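Local coordinates for glutamate ABC superfamily ATP binding cassette transporter, binding protein (Enterococcus faecium DO, PDB 5EYF) that binds L-glutamate in the cleft between its two lobes and probably delivers it to an ABC transporter for uptake into the cell, at residues B[6-11]-B[209-214]; B[15-20]-B[52-57]; B[43-48]-B[229-234]; B[107-112]-B[193-198]. All coordinates share one frame; numbering follows the deposited sequence. Where two conformers were deposited one is given.

Interaction 1 (B[6-11]-B[209-214]); sequences DILERS and ENFLKA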
# COMPACT_ATOMS: atom_id res chain seq x y z
N ASP B 6 -19.98 -22.88 -11.49
CA ASP B 6 -19.10 -22.67 -10.35
C ASP B 6 -17.68 -23.16 -10.64
O ASP B 6 -17.49 -24.30 -11.06
CB ASP B 6 -19.67 -23.39 -9.13
CG ASP B 6 -18.85 -23.15 -7.89
OD1 ASP B 6 -17.89 -23.90 -7.66
OD2 ASP B 6 -19.14 -22.17 -7.17
N ILE B 7 -16.68 -22.30 -10.42
CA ILE B 7 -15.32 -22.62 -10.85
C ILE B 7 -14.72 -23.78 -10.05
O ILE B 7 -14.08 -24.67 -10.61
CB ILE B 7 -14.45 -21.35 -10.80
CG1 ILE B 7 -14.84 -20.41 -11.94
CG2 ILE B 7 -12.96 -21.70 -10.84
CD1 ILE B 7 -14.48 -18.94 -11.68
N LEU B 8 -14.95 -23.82 -8.73
CA LEU B 8 -14.47 -24.97 -7.96
C LEU B 8 -15.18 -26.27 -8.36
O LEU B 8 -14.55 -27.35 -8.37
CB LEU B 8 -14.65 -24.74 -6.46
CG LEU B 8 -13.56 -23.99 -5.75
CD1 LEU B 8 -13.85 -24.05 -4.26
CD2 LEU B 8 -12.17 -24.54 -6.06
N GLU B 9 -16.49 -26.21 -8.60
CA GLU B 9 -17.18 -27.42 -9.03
C GLU B 9 -16.60 -27.92 -10.35
O GLU B 9 -16.31 -29.12 -10.50
CB GLU B 9 -18.69 -27.17 -9.15
CG GLU B 9 -19.40 -27.08 -7.81
CD GLU B 9 -20.88 -26.88 -7.94
OE1 GLU B 9 -21.40 -26.87 -9.08
OE2 GLU B 9 -21.54 -26.73 -6.88
N ARG B 10 -16.38 -27.00 -11.30
CA ARG B 10 -15.84 -27.40 -12.60
C ARG B 10 -14.47 -28.04 -12.43
O ARG B 10 -14.15 -29.01 -13.11
CB ARG B 10 -15.74 -26.20 -13.54
CG ARG B 10 -15.34 -26.62 -14.97
CD ARG B 10 -14.45 -25.59 -15.68
NE ARG B 10 -15.12 -24.31 -15.90
CZ ARG B 10 -14.61 -23.13 -15.59
NH1 ARG B 10 -13.39 -23.04 -15.07
NH2 ARG B 10 -15.31 -22.03 -15.81
N SER B 11 -13.65 -27.51 -11.51
CA SER B 11 -12.31 -28.05 -11.31
C SER B 11 -12.32 -29.52 -10.89
O SER B 11 -11.34 -30.22 -11.11
CB SER B 11 -11.55 -27.22 -10.28
OG SER B 11 -11.99 -27.50 -8.96
N GLU B 209 -18.12 -17.15 -5.11
CA GLU B 209 -17.61 -16.93 -3.76
C GLU B 209 -16.82 -18.12 -3.23
O GLU B 209 -15.87 -17.93 -2.46
CB GLU B 209 -18.77 -16.60 -2.83
CG GLU B 209 -19.44 -15.27 -3.15
CD GLU B 209 -20.57 -15.35 -4.14
OE1 GLU B 209 -20.82 -16.42 -4.72
OE2 GLU B 209 -21.24 -14.31 -4.32
N ASN B 210 -17.16 -19.34 -3.63
CA ASN B 210 -16.39 -20.48 -3.14
C ASN B 210 -14.98 -20.47 -3.71
O ASN B 210 -14.02 -20.76 -2.99
CB ASN B 210 -17.08 -21.80 -3.48
CG ASN B 210 -18.40 -21.99 -2.73
OD1 ASN B 210 -18.56 -21.54 -1.59
ND2 ASN B 210 -19.35 -22.63 -3.39
N PHE B 211 -14.83 -20.10 -5.00
CA PHE B 211 -13.50 -19.99 -5.59
C PHE B 211 -12.72 -18.84 -4.96
O PHE B 211 -11.52 -18.97 -4.66
CB PHE B 211 -13.62 -19.83 -7.10
CG PHE B 211 -12.32 -19.73 -7.84
CD1 PHE B 211 -11.36 -20.71 -7.73
CD2 PHE B 211 -12.06 -18.64 -8.66
CE1 PHE B 211 -10.15 -20.61 -8.41
CE2 PHE B 211 -10.86 -18.53 -9.36
CZ PHE B 211 -9.90 -19.52 -9.24
N LEU B 212 -13.39 -17.70 -4.73
CA LEU B 212 -12.74 -16.57 -4.07
C LEU B 212 -12.19 -16.98 -2.70
O LEU B 212 -11.04 -16.67 -2.37
CB LEU B 212 -13.72 -15.41 -3.93
CG LEU B 212 -13.22 -14.21 -3.13
CD1 LEU B 212 -12.01 -13.53 -3.79
CD2 LEU B 212 -14.36 -13.20 -2.97
N LYS B 213 -13.00 -17.69 -1.91
CA LYS B 213 -12.54 -18.16 -0.61
C LYS B 213 -11.34 -19.09 -0.75
O LYS B 213 -10.40 -19.02 0.05
CB LYS B 213 -13.67 -18.88 0.13
CG LYS B 213 -14.66 -17.97 0.83
CD LYS B 213 -15.74 -18.76 1.57
CE LYS B 213 -17.13 -18.48 1.03
NZ LYS B 213 -17.50 -17.05 1.14
N ALA B 214 -11.36 -19.97 -1.76
CA ALA B 214 -10.24 -20.86 -2.01
C ALA B 214 -8.96 -20.09 -2.36
O ALA B 214 -7.87 -20.45 -1.91
CB ALA B 214 -10.59 -21.84 -3.13
O HOH W 1 -18.06 -24.62 -4.81
O HOH W 2 -16.78 -20.60 -7.14
O HOH W 3 -19.41 -20.25 -5.04

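Interaction 2 (B[15-20]-B[52-57]); sequences NEIIWG and KILGDN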
# COMPACT_ATOMS: atom_id res chain seq x y z
N ASN B 15 -9.56 -30.38 -13.31
CA ASN B 15 -8.30 -30.30 -12.57
C ASN B 15 -7.43 -29.14 -13.06
O ASN B 15 -6.21 -29.25 -13.16
CB ASN B 15 -7.54 -31.63 -12.65
CG ASN B 15 -6.50 -31.73 -11.58
OD1 ASN B 15 -6.68 -31.23 -10.46
ND2 ASN B 15 -5.36 -32.31 -11.93
N GLU B 16 -8.07 -28.01 -13.32
CA GLU B 16 -7.40 -26.88 -13.96
C GLU B 16 -8.00 -25.58 -13.44
O GLU B 16 -9.19 -25.51 -13.11
CB GLU B 16 -7.55 -26.97 -15.49
CG GLU B 16 -6.73 -25.97 -16.32
CD GLU B 16 -7.07 -26.06 -17.80
OE1 GLU B 16 -8.26 -25.90 -18.15
OE2 GLU B 16 -6.15 -26.32 -18.62
N ILE B 17 -7.16 -24.54 -13.34
CA ILE B 17 -7.61 -23.17 -13.19
C ILE B 17 -7.04 -22.36 -14.34
O ILE B 17 -5.87 -22.51 -14.70
CB ILE B 17 -7.19 -22.56 -11.84
CG1 ILE B 17 -7.80 -23.37 -10.70
CG2 ILE B 17 -7.59 -21.05 -11.78
CD1 ILE B 17 -7.32 -22.89 -9.38
N ILE B 18 -7.88 -21.51 -14.95
CA ILE B 18 -7.52 -20.71 -16.11
C ILE B 18 -7.33 -19.27 -15.66
O ILE B 18 -8.28 -18.63 -15.18
CB ILE B 18 -8.59 -20.79 -17.20
CG1 ILE B 18 -8.87 -22.25 -17.58
CG2 ILE B 18 -8.14 -20.00 -18.42
CD1 ILE B 18 -9.93 -22.41 -18.63
N TRP B 19 -6.13 -18.75 -15.85
CA TRP B 19 -5.74 -17.45 -15.31
C TRP B 19 -5.53 -16.47 -16.44
O TRP B 19 -4.84 -16.79 -17.41
CB TRP B 19 -4.45 -17.51 -14.49
CG TRP B 19 -4.51 -18.36 -13.29
CD1 TRP B 19 -4.28 -19.70 -13.23
CD2 TRP B 19 -4.77 -17.92 -11.95
NE1 TRP B 19 -4.39 -20.14 -11.92
CE2 TRP B 19 -4.68 -19.06 -11.11
CE3 TRP B 19 -5.06 -16.69 -11.37
CZ2 TRP B 19 -4.91 -19.01 -9.74
CZ3 TRP B 19 -5.25 -16.62 -9.99
CH2 TRP B 19 -5.19 -17.78 -9.19
N GLY B 20 -6.12 -15.28 -16.32
CA GLY B 20 -5.83 -14.19 -17.21
C GLY B 20 -4.65 -13.37 -16.75
O GLY B 20 -4.67 -12.80 -15.65
N LYS B 52 -2.04 -24.94 -4.28
CA LYS B 52 -2.74 -24.96 -3.00
C LYS B 52 -4.19 -25.41 -3.16
O LYS B 52 -4.70 -26.19 -2.34
CB LYS B 52 -2.70 -23.58 -2.33
CG LYS B 52 -1.31 -23.08 -1.92
CD LYS B 52 -0.60 -24.04 -0.99
CE LYS B 52 0.60 -23.35 -0.35
NZ LYS B 52 1.40 -24.38 0.39
N ILE B 53 -4.88 -24.92 -4.19
CA ILE B 53 -6.30 -25.20 -4.31
C ILE B 53 -6.53 -26.63 -4.76
O ILE B 53 -7.33 -27.37 -4.17
CB ILE B 53 -6.97 -24.20 -5.28
CG1 ILE B 53 -6.83 -22.78 -4.73
CG2 ILE B 53 -8.45 -24.59 -5.57
CD1 ILE B 53 -7.49 -21.72 -5.64
N LEU B 54 -5.83 -27.05 -5.81
CA LEU B 54 -6.06 -28.33 -6.45
C LEU B 54 -5.11 -29.41 -5.99
O LEU B 54 -5.36 -30.59 -6.28
CB LEU B 54 -5.92 -28.17 -7.97
CG LEU B 54 -6.87 -27.17 -8.63
CD1 LEU B 54 -6.68 -27.18 -10.15
CD2 LEU B 54 -8.34 -27.48 -8.25
N GLY B 55 -4.03 -29.06 -5.32
CA GLY B 55 -3.05 -30.04 -4.93
C GLY B 55 -1.96 -30.19 -5.97
O GLY B 55 -1.90 -29.48 -6.98
N ASP B 56 -1.09 -31.17 -5.69
CA ASP B 56 0.19 -31.33 -6.38
C ASP B 56 0.06 -31.32 -7.89
O ASP B 56 0.89 -30.72 -8.58
CB ASP B 56 0.86 -32.64 -5.97
CG ASP B 56 1.58 -32.56 -4.66
OD1 ASP B 56 1.76 -31.42 -4.15
OD2 ASP B 56 1.99 -33.63 -4.17
N ASN B 57 -0.91 -32.06 -8.43
CA ASN B 57 -1.00 -32.21 -9.87
C ASN B 57 -2.03 -31.28 -10.50
O ASN B 57 -2.44 -31.50 -11.64
CB ASN B 57 -1.30 -33.65 -10.25
CG ASN B 57 -2.74 -34.03 -10.00
OD1 ASN B 57 -3.35 -33.59 -9.03
ND2 ASN B 57 -3.31 -34.84 -10.90

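Interaction 3 (B[43-48]-B[229-234]); sequences VDIAKA and DKIYQK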
# COMPACT_ATOMS: atom_id res chain seq x y z
N VAL B 43 2.44 -14.67 -12.80
CA VAL B 43 2.41 -16.06 -13.26
C VAL B 43 2.80 -17.01 -12.12
O VAL B 43 2.16 -18.06 -11.92
CB VAL B 43 3.32 -16.23 -14.48
CG1 VAL B 43 3.48 -17.72 -14.84
CG2 VAL B 43 2.76 -15.46 -15.66
N ASP B 44 3.86 -16.69 -11.39
CA ASP B 44 4.31 -17.60 -10.33
C ASP B 44 3.33 -17.67 -9.17
O ASP B 44 3.13 -18.73 -8.56
CB ASP B 44 5.70 -17.20 -9.83
CG ASP B 44 6.81 -17.63 -10.80
OD1 ASP B 44 6.51 -18.30 -11.82
OD2 ASP B 44 7.98 -17.29 -10.53
N ILE B 45 2.75 -16.53 -8.80
CA ILE B 45 1.70 -16.53 -7.78
C ILE B 45 0.53 -17.40 -8.24
O ILE B 45 -0.03 -18.18 -7.46
CB ILE B 45 1.27 -15.08 -7.46
CG1 ILE B 45 2.41 -14.28 -6.74
CG2 ILE B 45 0.03 -15.05 -6.61
CD1 ILE B 45 2.67 -14.71 -5.30
N ALA B 46 0.11 -17.25 -9.51
CA ALA B 46 -0.99 -18.08 -10.04
C ALA B 46 -0.68 -19.56 -9.92
O ALA B 46 -1.54 -20.36 -9.53
CB ALA B 46 -1.23 -17.72 -11.50
N LYS B 47 0.53 -19.97 -10.32
CA LYS B 47 0.89 -21.39 -10.24
C LYS B 47 0.86 -21.87 -8.79
O LYS B 47 0.34 -22.97 -8.51
CB LYS B 47 2.27 -21.62 -10.86
CG LYS B 47 2.31 -21.37 -12.36
CD LYS B 47 3.70 -21.50 -12.88
CE LYS B 47 3.71 -21.43 -14.38
NZ LYS B 47 5.04 -21.85 -14.93
N ALA B 48 1.40 -21.08 -7.87
CA ALA B 48 1.42 -21.49 -6.47
C ALA B 48 0.01 -21.60 -5.89
O ALA B 48 -0.28 -22.52 -5.12
CB ALA B 48 2.26 -20.50 -5.66
N ASP B 229 6.93 -15.43 0.08
CA ASP B 229 8.19 -14.71 0.24
C ASP B 229 9.23 -15.19 -0.77
O ASP B 229 9.97 -14.38 -1.34
CB ASP B 229 8.68 -14.86 1.69
CG ASP B 229 7.64 -14.38 2.71
OD1 ASP B 229 6.56 -14.98 2.87
OD2 ASP B 229 7.91 -13.40 3.40
N LYS B 230 9.27 -16.51 -1.04
CA LYS B 230 10.21 -17.03 -2.02
C LYS B 230 9.93 -16.45 -3.41
O LYS B 230 10.85 -16.07 -4.14
CB LYS B 230 10.14 -18.56 -2.03
CG LYS B 230 11.30 -19.23 -2.73
CD LYS B 230 11.27 -20.74 -2.56
CE LYS B 230 12.59 -21.36 -3.03
NZ LYS B 230 12.55 -22.87 -3.08
N ILE B 231 8.65 -16.42 -3.80
CA ILE B 231 8.29 -15.89 -5.12
C ILE B 231 8.61 -14.40 -5.21
O ILE B 231 9.12 -13.91 -6.24
CB ILE B 231 6.81 -16.17 -5.40
CG1 ILE B 231 6.55 -17.67 -5.50
CG2 ILE B 231 6.34 -15.46 -6.69
CD1 ILE B 231 5.07 -18.04 -5.51
N TYR B 232 8.32 -13.65 -4.14
CA TYR B 232 8.65 -12.23 -4.10
C TYR B 232 10.16 -12.02 -4.27
O TYR B 232 10.59 -11.16 -5.06
CB TYR B 232 8.15 -11.60 -2.80
CG TYR B 232 8.30 -10.09 -2.87
CD1 TYR B 232 7.28 -9.29 -3.39
CD2 TYR B 232 9.49 -9.48 -2.50
CE1 TYR B 232 7.45 -7.92 -3.50
CE2 TYR B 232 9.67 -8.11 -2.62
CZ TYR B 232 8.65 -7.34 -3.13
OH TYR B 232 8.84 -5.99 -3.25
N GLN B 233 10.97 -12.81 -3.55
CA GLN B 233 12.43 -12.68 -3.61
C GLN B 233 12.99 -13.02 -4.98
O GLN B 233 14.04 -12.50 -5.37
CB GLN B 233 13.06 -13.57 -2.54
CG GLN B 233 12.76 -13.10 -1.14
CD GLN B 233 13.05 -14.12 -0.05
OE1 GLN B 233 12.37 -14.15 1.00
NE2 GLN B 233 14.10 -14.92 -0.25
N LYS B 234 12.31 -13.91 -5.72
CA LYS B 234 12.75 -14.26 -7.07
C LYS B 234 12.65 -13.09 -8.03
O LYS B 234 13.55 -12.86 -8.85
CB LYS B 234 11.91 -15.44 -7.58
CG LYS B 234 12.18 -15.83 -9.05
CD LYS B 234 11.29 -17.00 -9.48
CE LYS B 234 11.27 -17.17 -10.98
NZ LYS B 234 10.32 -18.24 -11.41

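Interaction 4 (B[107-112]-B[193-198]); sequences QALLVK and GTFTNE. With MG (magnesium ion), chain D.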
# COMPACT_ATOMS: atom_id res chain seq x y z
N GLN B 107 1.69 4.54 -8.37
CA GLN B 107 1.97 5.16 -9.66
C GLN B 107 3.20 6.06 -9.59
O GLN B 107 3.43 6.74 -8.59
CB GLN B 107 0.76 5.95 -10.14
CG GLN B 107 0.89 6.36 -11.61
CD GLN B 107 -0.43 6.83 -12.19
OE1 GLN B 107 -1.47 6.47 -11.68
NE2 GLN B 107 -0.38 7.67 -13.21
N ALA B 108 3.97 6.09 -10.67
CA ALA B 108 5.24 6.81 -10.69
C ALA B 108 5.50 7.36 -12.09
O ALA B 108 4.71 7.15 -13.02
CB ALA B 108 6.42 5.93 -10.25
N LEU B 109 6.62 8.06 -12.21
CA LEU B 109 7.04 8.70 -13.45
C LEU B 109 8.38 8.16 -13.91
O LEU B 109 9.30 8.01 -13.11
CB LEU B 109 7.24 10.20 -13.29
CG LEU B 109 6.03 11.05 -12.90
CD1 LEU B 109 6.42 12.53 -12.86
CD2 LEU B 109 4.86 10.82 -13.85
N LEU B 110 8.50 7.93 -15.21
CA LEU B 110 9.76 7.58 -15.85
C LEU B 110 10.14 8.70 -16.82
O LEU B 110 9.30 9.13 -17.62
CB LEU B 110 9.62 6.25 -16.61
CG LEU B 110 10.86 5.66 -17.30
CD1 LEU B 110 11.66 4.91 -16.27
CD2 LEU B 110 10.49 4.74 -18.48
N VAL B 111 11.37 9.20 -16.71
CA VAL B 111 11.88 10.27 -17.56
C VAL B 111 13.28 9.90 -18.03
O VAL B 111 13.94 9.03 -17.47
CB VAL B 111 11.91 11.64 -16.82
CG1 VAL B 111 10.50 12.05 -16.37
CG2 VAL B 111 12.83 11.58 -15.61
N LYS B 112 13.74 10.58 -19.09
CA LYS B 112 15.15 10.50 -19.45
C LYS B 112 15.99 11.14 -18.35
O LYS B 112 15.68 12.23 -17.86
CB LYS B 112 15.38 11.21 -20.78
CG LYS B 112 16.80 11.14 -21.31
CD LYS B 112 16.91 11.93 -22.61
CE LYS B 112 18.35 12.31 -22.92
NZ LYS B 112 19.00 11.30 -23.79
N GLY B 193 9.46 9.17 -6.61
CA GLY B 193 8.70 8.28 -5.73
C GLY B 193 7.36 7.88 -6.34
O GLY B 193 7.22 7.76 -7.57
N THR B 194 6.35 7.69 -5.47
CA THR B 194 5.02 7.32 -5.96
C THR B 194 4.01 8.36 -5.52
O THR B 194 4.16 8.98 -4.46
CB THR B 194 4.56 5.91 -5.46
OG1 THR B 194 4.55 5.85 -4.04
CG2 THR B 194 5.46 4.79 -6.03
N PHE B 195 2.96 8.55 -6.31
CA PHE B 195 1.93 9.52 -5.94
C PHE B 195 0.54 8.90 -5.86
O PHE B 195 -0.44 9.62 -5.65
CB PHE B 195 1.94 10.75 -6.89
CG PHE B 195 1.82 10.42 -8.36
CD1 PHE B 195 0.57 10.36 -8.98
CD2 PHE B 195 2.96 10.17 -9.12
CE1 PHE B 195 0.47 10.05 -10.36
CE2 PHE B 195 2.87 9.87 -10.49
CZ PHE B 195 1.63 9.81 -11.10
N THR B 196 0.45 7.57 -5.97
CA THR B 196 -0.76 6.85 -5.60
C THR B 196 -0.36 5.59 -4.86
O THR B 196 0.81 5.17 -4.87
CB THR B 196 -1.60 6.42 -6.80
OG1 THR B 196 -0.91 5.37 -7.49
CG2 THR B 196 -1.88 7.59 -7.75
N ASN B 197 -1.35 4.94 -4.24
CA ASN B 197 -1.18 3.55 -3.83
C ASN B 197 -1.92 2.66 -4.83
O ASN B 197 -3.05 2.97 -5.20
CB ASN B 197 -1.73 3.34 -2.42
CG ASN B 197 -0.94 4.11 -1.41
OD1 ASN B 197 0.28 4.25 -1.54
ND2 ASN B 197 -1.62 4.65 -0.43
N GLU B 198 -1.27 1.58 -5.26
CA GLU B 198 -1.86 0.66 -6.24
C GLU B 198 -1.75 -0.75 -5.68
O GLU B 198 -0.86 -1.51 -6.07
CB GLU B 198 -1.15 0.75 -7.60
CG GLU B 198 -1.13 2.15 -8.24
CD GLU B 198 -2.47 2.63 -8.75
OE1 GLU B 198 -3.31 1.84 -9.19
OE2 GLU B 198 -2.71 3.86 -8.73
MG MG D . 2.10 3.26 -1.24
O HOH W 4 6.84 9.53 -9.53
O HOH W 5 2.66 3.95 -3.13
O HOH W 6 1.35 1.56 -2.10
O HOH W 7 3.13 4.84 -0.36
O HOH W 8 1.42 2.77 0.69

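Interaction 1 (B[6-11]-B[209-214])
An N-capped helix start forms one half of this contact: helix 7-14 begins over the first turns of helix 209-225, where the axes of the two short segments approach to 9.0 Å and cross steeply at 80°. Asp-6 is the N-cap, its CG anti to the backbone N (chi1 -177°), which brings OD1 round to accept the Glu-9 N-H at 2.9 Å on the lone pair turned away from OD2. The same carboxylate faces the other helix through water rather than directly. One water donates to Asp-6 OD2 and accepts from Phe-211 N, a second links OD2 to Asn-210 N, and a third runs from OD1 to Asn-210 ND2, the last step weak. The first turn of helix 209-225 thus offers two backbone N-H groups to a carboxylate through single waters, and the positive end of that helix dipole would probably favour the charged form of Asp-6.

Away from the waters the contact is apolar. Ile-7 sets CG2 over the centre of the Phe-211 ring, 3.6 Å from the ring centroid and 11° off its normal, a CH-pi contact. Leu-8 comes in beside the ring, with CD2 near its edge, while its CD1 lies 3.5 Å from Asn-210 O and 4.1 Å from Ala-214 CB, so this one side chain spans a full helical turn. Phe-211 also packs on Ile-204 of strand 198-205, and Ile-53 closes against Leu-8, Phe-211 and Ala-214, so that both helix starts pack on the last turn of helix 41-54.

Interaction 2 (B[15-20]-B[52-57])
Leu-54 drives its CD1 methyl against the turn where helix 7-14 passes into strand 16-21, lying 3.6 Å from Asn-15 C and equally close to Glu-16 N. It therefore packs on the flat peptide group as well as on side chains. The same methyl reaches Ile-17 CG1 at 4.0 Å, the two side chains crossing obliquely. Deeper in, Ile-17 and Ile-53 meet tip to tip, CD1 to CD1 at 3.9 Å and roughly at right angles. At the outer end, Asn-15 runs past Leu-54 in the opposite direction and gives a weak hydrogen bond from ND2 to Asn-57 O, 3.0 Å long and bent to 124°. The Asn-57 side-chain amide stands nearby, its plane 42° from that of Asn-15.

Backbone shape positions these groups. Asn-15 leaves helix 7-14 with positive phi, and its CG, anti to the backbone N (chi1 -162°), sends the amide toward Asn-57. Gly-55, the first residue beyond helix 41-54, also has positive phi and turns the chain toward Asn-57. Further along the strand, Ile-17 CG2 lies over one face of the Trp-19 ring, whose NE1 is hydrogen-bonded to Thr-50 OG1. Strand 16-21 pairs in parallel with strand 59-64, and helix 41-54 packs on the sheet within the crossover between them, after three small inserted antiparallel strands, a beta-alpha-beta connection as in the periplasmic binding protein fold.

Interaction 3 (B[43-48]-B[229-234])
Ile-231 makes the close-packed part of this contact, its branches wedged among three residues of helix 41-54. CG2, anti to the backbone N, presses on Asp-44 CB at 3.6 Å and lies 4.0 Å from Ile-45 CD1. On the other branch, chi2 of 168° extends the chain so that Ile-231 CD1 reaches Ala-48 CB at 3.7 Å and touches the carbonyl of Asp-44. Ala-48 lies one turn after Asp-44, so this CD1 rests on two successive turns. Ile-45 approaches obliquely, bent at chi2 (-72°), which swings its CD1 toward both branches of Ile-231; Met-222 of helix 209-225 packs on Ile-45 and Ala-48 and extends the apolar patch.

The two helices run nearly antiparallel, 161° between their directions, with axes 10.2 Å apart. Helix 227-235 comes near the end of the chain, yet it lies against helix 41-54 of the N-terminal part, so the contact ties the C-terminal region back onto the lobe containing the sheet of strand 16-21, as the type 2 periplasmic binding protein topology would suggest.

Toward the solvent side the contact thins to a single polar link. Lys-234 stretches out fully extended beyond CG, crossing Asp-44 at about a right angle, and brings NZ to OD2 in a salt bridge of 2.7 Å. OD2 accepts with its syn lone pair, on the side of OD1, and the Lys-234 CE methylene follows to 3.3 Å from that oxygen. Asp-44 OD2 has a second donor in Trp-235 NE1, so one carboxylate oxygen is gripped by two N-H groups from consecutive residues.

Interaction 4 (B[107-112]-B[193-198])
Strand 103-112 of the mixed sheet meets the loop leading into strand 198-205 in the second lobe of this binding-protein fold, and Phe-195 of the loop packs against the start of segment 107-112. Gln-107 lies obliquely over its ring, CB above one face in a CH-pi contact and CG 3.6 Å from Phe-195 CZ, with its amide plane 51° from the ring plane. Its extended chain carries the amide onward to Thr-172, Asn-140 and Ser-137. Leu-109 crosses Phe-195 at about a right angle, CD2 to CE2 4.0 Å. Two hydrogen bonds hold this packing in place: Phe-195 N donates to Gln-107 O at 2.9 Å, in the carbonyl plane, and Gln-107 N donates to Thr-196 OG1 at 2.9 Å.

Thr-196 OG1 in turn donates to Glu-198 OE2 at 2.7 Å. Glu-198 lies alongside Gln-107, pointing the same way, and belongs to the glutamate pocket; its OE1 is held by Thr-87. Thr-196 OG1 thus links the strand backbone to a pocket residue. Asn-197 turns away, toward a magnesium ion shared with Asn-197 of the second subunit; its OD1 binds the metal at 2.1 Å, beside four waters, one of which also donates to Thr-196 O.

How the interactions relate
Interactions 1, 2 and 3 lie in one lobe and interaction 4 in the other, with the centres of interactions 1 and 4 about 36 Å apart. Helix 41-54 runs through the first group: interactions 2 and 3 both use it, and Ile-53 joins interaction 2 to interaction 1, whose centre is about 11 Å away. Trp-19 packs on Ala-46 where interactions 2 and 3 touch. Along the chain, interaction 2 is nested within 1, interaction 4 within both 1 and 3, and interaction 3 crosses both 1 and 2. The C-terminal helices 209-225 and 227-235 therefore return to the first lobe after the chain has built the second, the topology that sets a ligand cleft between two lobes.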